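Local coordinates for protein enoyl-CoA hydratase EchA1 (Mycobacterium marinum, PDB 3QXI) that probably catalyses the reversible addition of water to the double bond of enoyl-coenzyme A thioesters, at residues A214-R217 with I218-S222; G224-L227 with D228-F231. All blocks are in the same frame, centred on the assembly; numbering follows the deposited sequence.

Interaction 1. Residues A214-R217 with I218-S222; sequences ATKR and IITES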
loop_
_atom_site.group_PDB
_atom_site.type_symbol
_atom_site.label_atom_id
_atom_site.label_comp_id
_atom_site.label_asym_id
_atom_site.label_seq_id
_atom_site.Cartn_x
_atom_site.Cartn_y
_atom_site.Cartn_z
ATOM N N ALA B 214 -15.549 -16.201 -2.742
ATOM C CA ALA B 214 -15.388 -15.920 -1.322
ATOM C C ALA B 214 -14.005 -15.347 -1.074
ATOM O O ALA B 214 -13.840 -14.489 -0.208
ATOM C CB ALA B 214 -15.606 -17.201 -0.494
ATOM N N THR B 215 -13.018 -15.844 -1.831
ATOM C CA THR B 215 -11.640 -15.358 -1.792
ATOM C C THR B 215 -11.566 -13.878 -2.274
ATOM O O THR B 215 -10.968 -13.040 -1.604
ATOM C CB THR B 215 -10.702 -16.291 -2.627
ATOM O OG1 THR B 215 -10.507 -17.542 -1.945
ATOM C CG2 THR B 215 -9.339 -15.676 -2.863
ATOM N N LYS B 216 -12.198 -13.569 -3.409
ATOM C CA LYS B 216 -12.291 -12.194 -3.862
ATOM C C LYS B 216 -12.922 -11.310 -2.779
ATOM O O LYS B 216 -12.418 -10.216 -2.526
ATOM C CB LYS B 216 -13.074 -12.073 -5.189
ATOM C CG LYS B 216 -13.395 -10.617 -5.601
ATOM C CD LYS B 216 -14.093 -10.560 -6.958
ATOM C CE LYS B 216 -14.783 -9.212 -7.209
ATOM N NZ LYS B 216 -14.952 -9.009 -8.722
ATOM N N ARG B 217 -13.990 -11.786 -2.135
ATOM C CA ARG B 217 -14.735 -10.988 -1.138
ATOM C C ARG B 217 -13.879 -10.613 0.044
ATOM O O ARG B 217 -13.957 -9.497 0.572
ATOM C CB ARG B 217 -15.930 -11.755 -0.575
ATOM C CG ARG B 217 -17.255 -11.374 -1.175
ATOM C CD ARG B 217 -18.377 -11.802 -0.243
ATOM N NE ARG B 217 -18.529 -10.837 0.831
ATOM C CZ ARG B 217 -19.383 -10.953 1.843
ATOM N NH1 ARG B 217 -20.181 -12.008 1.946
ATOM N NH2 ARG B 217 -19.410 -10.013 2.778
ATOM N N ILE B 218 -13.090 -11.572 0.497
ATOM C CA ILE B 218 -12.227 -11.330 1.626
ATOM C C ILE B 218 -11.121 -10.341 1.261
ATOM O O ILE B 218 -10.888 -9.385 1.995
ATOM C CB ILE B 218 -11.676 -12.630 2.210
ATOM C CG1 ILE B 218 -12.821 -13.444 2.781
ATOM C CG2 ILE B 218 -10.676 -12.363 3.308
ATOM C CD1 ILE B 218 -12.455 -14.858 2.960
ATOM N N ILE B 219 -10.448 -10.558 0.133
ATOM C CA ILE B 219 -9.409 -9.624 -0.276
ATOM C C ILE B 219 -9.995 -8.189 -0.269
ATOM O O ILE B 219 -9.411 -7.287 0.334
ATOM C CB ILE B 219 -8.874 -9.943 -1.668
ATOM C CG1 ILE B 219 -8.375 -11.398 -1.792
ATOM C CG2 ILE B 219 -7.844 -8.923 -2.110
ATOM C CD1 ILE B 219 -7.120 -11.718 -1.102
ATOM N N THR B 220 -11.154 -8.022 -0.913
ATOM C CA THR B 220 -11.794 -6.729 -1.145
ATOM C C THR B 220 -12.240 -6.069 0.141
ATOM O O THR B 220 -11.998 -4.893 0.348
ATOM C CB THR B 220 -13.117 -6.894 -1.962
ATOM O OG1 THR B 220 -12.869 -7.684 -3.123
ATOM C CG2 THR B 220 -13.719 -5.510 -2.349
ATOM N N GLU B 221 -12.954 -6.821 0.973
ATOM C CA GLU B 221 -13.631 -6.230 2.140
ATOM C C GLU B 221 -12.678 -6.065 3.321
ATOM O O GLU B 221 -12.844 -5.126 4.120
ATOM C CB GLU B 221 -14.860 -7.047 2.512
ATOM C CG GLU B 221 -15.817 -7.168 1.328
ATOM C CD GLU B 221 -17.114 -7.794 1.673
ATOM O OE1 GLU B 221 -17.974 -7.838 0.786
ATOM O OE2 GLU B 221 -17.298 -8.256 2.817
ATOM N N SER B 222 -11.667 -6.939 3.389
ATOM C CA SER B 222 -10.780 -6.986 4.551
ATOM C C SER B 222 -10.107 -5.643 4.895
ATOM O O SER B 222 -9.760 -5.397 6.052
ATOM C CB SER B 222 -9.750 -8.108 4.414
ATOM O OG SER B 222 -8.892 -7.864 3.335
#

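Interaction 2. Residues G224-L227 with D228-F231; sequences GWSL and DTRF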
loop_
_atom_site.group_PDB
_atom_site.type_symbol
_atom_site.label_atom_id
_atom_site.label_comp_id
_atom_site.label_asym_id
_atom_site.label_seq_id
_atom_site.Cartn_x
_atom_site.Cartn_y
_atom_site.Cartn_z
ATOM N N GLY B 224 -11.458 -2.947 5.206
ATOM C CA GLY B 224 -12.362 -2.248 6.096
ATOM C C GLY B 224 -12.566 -2.936 7.426
ATOM O O GLY B 224 -13.480 -2.582 8.179
ATOM N N TRP B 225 -11.731 -3.933 7.731
ATOM C CA TRP B 225 -11.969 -4.682 8.965
ATOM C C TRP B 225 -10.869 -4.401 9.956
ATOM O O TRP B 225 -9.679 -4.424 9.611
ATOM C CB TRP B 225 -12.050 -6.177 8.743
ATOM C CG TRP B 225 -13.086 -6.663 7.824
ATOM C CD1 TRP B 225 -14.257 -6.051 7.480
ATOM C CD2 TRP B 225 -13.075 -7.923 7.151
ATOM N NE1 TRP B 225 -14.966 -6.846 6.611
ATOM C CE2 TRP B 225 -14.261 -8.004 6.393
ATOM C CE3 TRP B 225 -12.171 -8.992 7.118
ATOM C CZ2 TRP B 225 -14.582 -9.128 5.599
ATOM C CZ3 TRP B 225 -12.465 -10.101 6.309
ATOM C CH2 TRP B 225 -13.674 -10.163 5.569
ATOM N N SER B 226 -11.267 -4.167 11.196
ATOM C CA SER B 226 -10.324 -3.876 12.261
ATOM C C SER B 226 -9.515 -5.126 12.637
ATOM O O SER B 226 -9.958 -6.256 12.401
ATOM C CB SER B 226 -11.066 -3.293 13.470
ATOM O OG SER B 226 -11.798 -4.294 14.125
ATOM N N LEU B 227 -8.320 -4.913 13.188
ATOM C CA LEU B 227 -7.426 -6.007 13.595
ATOM C C LEU B 227 -8.157 -6.992 14.512
ATOM O O LEU B 227 -8.093 -8.226 14.360
ATOM C CB LEU B 227 -6.214 -5.419 14.331
ATOM C CG LEU B 227 -5.189 -4.555 13.578
ATOM C CD1 LEU B 227 -3.971 -4.306 14.467
ATOM C CD2 LEU B 227 -4.766 -5.173 12.246
ATOM N N ASP B 228 -8.889 -6.393 15.436
ATOM C CA ASP B 228 -9.677 -7.068 16.447
ATOM C C ASP B 228 -10.864 -7.838 15.899
ATOM O O ASP B 228 -11.272 -8.818 16.495
ATOM C CB ASP B 228 -10.193 -6.024 17.424
ATOM C CG ASP B 228 -9.924 -6.401 18.824
ATOM O OD1 ASP B 228 -8.769 -6.845 19.087
ATOM O OD2 ASP B 228 -10.858 -6.261 19.664
ATOM N N THR B 229 -11.432 -7.391 14.780
ATOM C CA THR B 229 -12.580 -8.123 14.244
ATOM C C THR B 229 -12.356 -8.923 12.966
ATOM O O THR B 229 -13.207 -9.712 12.588
ATOM C CB THR B 229 -13.766 -7.200 14.034
ATOM O OG1 THR B 229 -13.398 -6.205 13.094
ATOM C CG2 THR B 229 -14.205 -6.583 15.369
ATOM N N ARG B 230 -11.226 -8.734 12.290
ATOM C CA ARG B 230 -11.128 -9.230 10.939
ATOM C C ARG B 230 -11.195 -10.751 10.825
ATOM O O ARG B 230 -11.759 -11.263 9.864
ATOM C CB ARG B 230 -9.908 -8.667 10.204
ATOM C CG ARG B 230 -8.573 -9.003 10.790
ATOM C CD ARG B 230 -7.472 -8.233 10.041
ATOM N NE ARG B 230 -6.140 -8.565 10.562
ATOM C CZ ARG B 230 -4.995 -8.152 10.020
ATOM N NH1 ARG B 230 -5.032 -7.382 8.932
ATOM N NH2 ARG B 230 -3.815 -8.500 10.576
ATOM N N PHE B 231 -10.639 -11.485 11.781
ATOM C CA PHE B 231 -10.737 -12.947 11.686
ATOM C C PHE B 231 -12.152 -13.463 11.829
ATOM O O PHE B 231 -12.518 -14.427 11.182
ATOM C CB PHE B 231 -9.771 -13.657 12.636
ATOM C CG PHE B 231 -8.408 -13.806 12.053
ATOM C CD1 PHE B 231 -8.098 -14.913 11.278
ATOM C CD2 PHE B 231 -7.462 -12.823 12.229
ATOM C CE1 PHE B 231 -6.843 -15.058 10.711
ATOM C CE2 PHE B 231 -6.191 -12.955 11.677
ATOM C CZ PHE B 231 -5.881 -14.064 10.921
HETATM O O HOH W 1 -9.337 -10.588 14.468
HETATM O O HOH W 2 -5.892 -9.512 13.364
#

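Interaction 1. Residues A214-R217 with I218-S222
Arg217 and Glu221, one helical turn apart, are joined by a two-point salt bridge in which the guanidinium is used side-on. NH2 of Arg217 lies 2.7 Å from OE2 of Glu221, with an N-H...O angle of 160°; this oxygen is met on its syn side and lies close to the guanidinium plane. The second bond, from Arg217 NE to Glu221 OE1 at 3.1 Å, is more bent. The flat groups are turned 59° against each other, and the two bonds are correspondingly unlike: one near the carboxylate plane, the other from above it. A bend at chi3 of Arg217 turns its end toward the extended arm of Glu221.

On another side of the helix Thr220 turns its hydroxyl back to the chain. With chi1 at -51°, OG1 lies beside its own backbone N and donates to Lys216 O at 2.6 Å, approaching from above the carbonyl plane. The same oxygen accepts the amide of Thr220 at 3.0 Å, so one carbonyl is gripped twice by one residue. Regular i to i+4 bonds mark helix 209-221, which follows the main sheet of the crotonase fold in the chain: Ile218 N to Ala214 O, Ile219 N to Thr215 O and Glu221 N to Arg217 O. CG1 of Ile218 lies 3.3 Å from Ala214 O, and CG1 of Ile219 is similarly close to Thr215 O.

Further out, the extended chain of buried Lys216 carries NZ to a salt bridge with Asp125 and to hydrogen bonds with the carbonyls of Pro101 and Lys103. Ala214 packs on Ile237 and Ile241 of helix 230-243, whereas Ile218 and Ile219 also reach Leu151 and Tyr160 of the second subunit.

Interaction 2. Residues G224-L227 with D228-F231
Leu227 and Arg230 run side by side and point the same way, which brings CD2 of Leu227 over one face of the guanidinium, 3.7 Å from Arg230 CZ and above the centre of the group. Trp225 meets Arg230 differently: the two side chains cross at a slant, their flat groups stand 84° apart, and the nearest side-chain approach is CB to CB at 3.6 Å. CE3 of the indole lies 3.6 Å from Arg230 O, approached obliquely, and near Arg230 CB, so the ring meets the backbone end of the arginine. Beyond CB the arginine is extended as far as NE, and its NH1 forms a salt bridge with Glu156 of the second subunit.

Ser226 and Thr229 face each other through their hydroxyls, OG to OG1 2.7 Å, a hydrogen bond whose direction is not fixed. Each oxygen lies between its own backbone N and carbonyl carbon (chi1 73° and 61°), which turns the two groups together. Leu227 O is reached by two waters at 2.7 Å each; one continues to Phe231 N, the other to Arg230 NE. Weak bonds to Ser226 O, from Thr229 N and from Arg230 N, the latter at 2.8 Å, lead the chain from the loop into helix 230-243, making this the helix-loop-helix connection between 209-221 and 230-243 in the C-terminal helical part of the crotonase fold.

In the fold
The two interactions follow one another along the chain, their centres about 13 Å apart, and meet where Ile218 CG2 comes within 4.2 Å of Trp225 CZ3. Interaction 1 is partly buried, with most of its residues enclosed; interaction 2 lies on the surface, about 25 Å from the centre of the chain against 14 Å. Their chemistry differs: regular helical bonding, with an ion pair on the more exposed side, in 214-222; weak turn bonds and water bridges in 224-231. Helix 230-243 is common to both, as packing partner of interaction 1 and as the helix that interaction 2 begins. Both touch the second subunit, through side-chain packing in 214-222 but with an added salt bridge in 224-231.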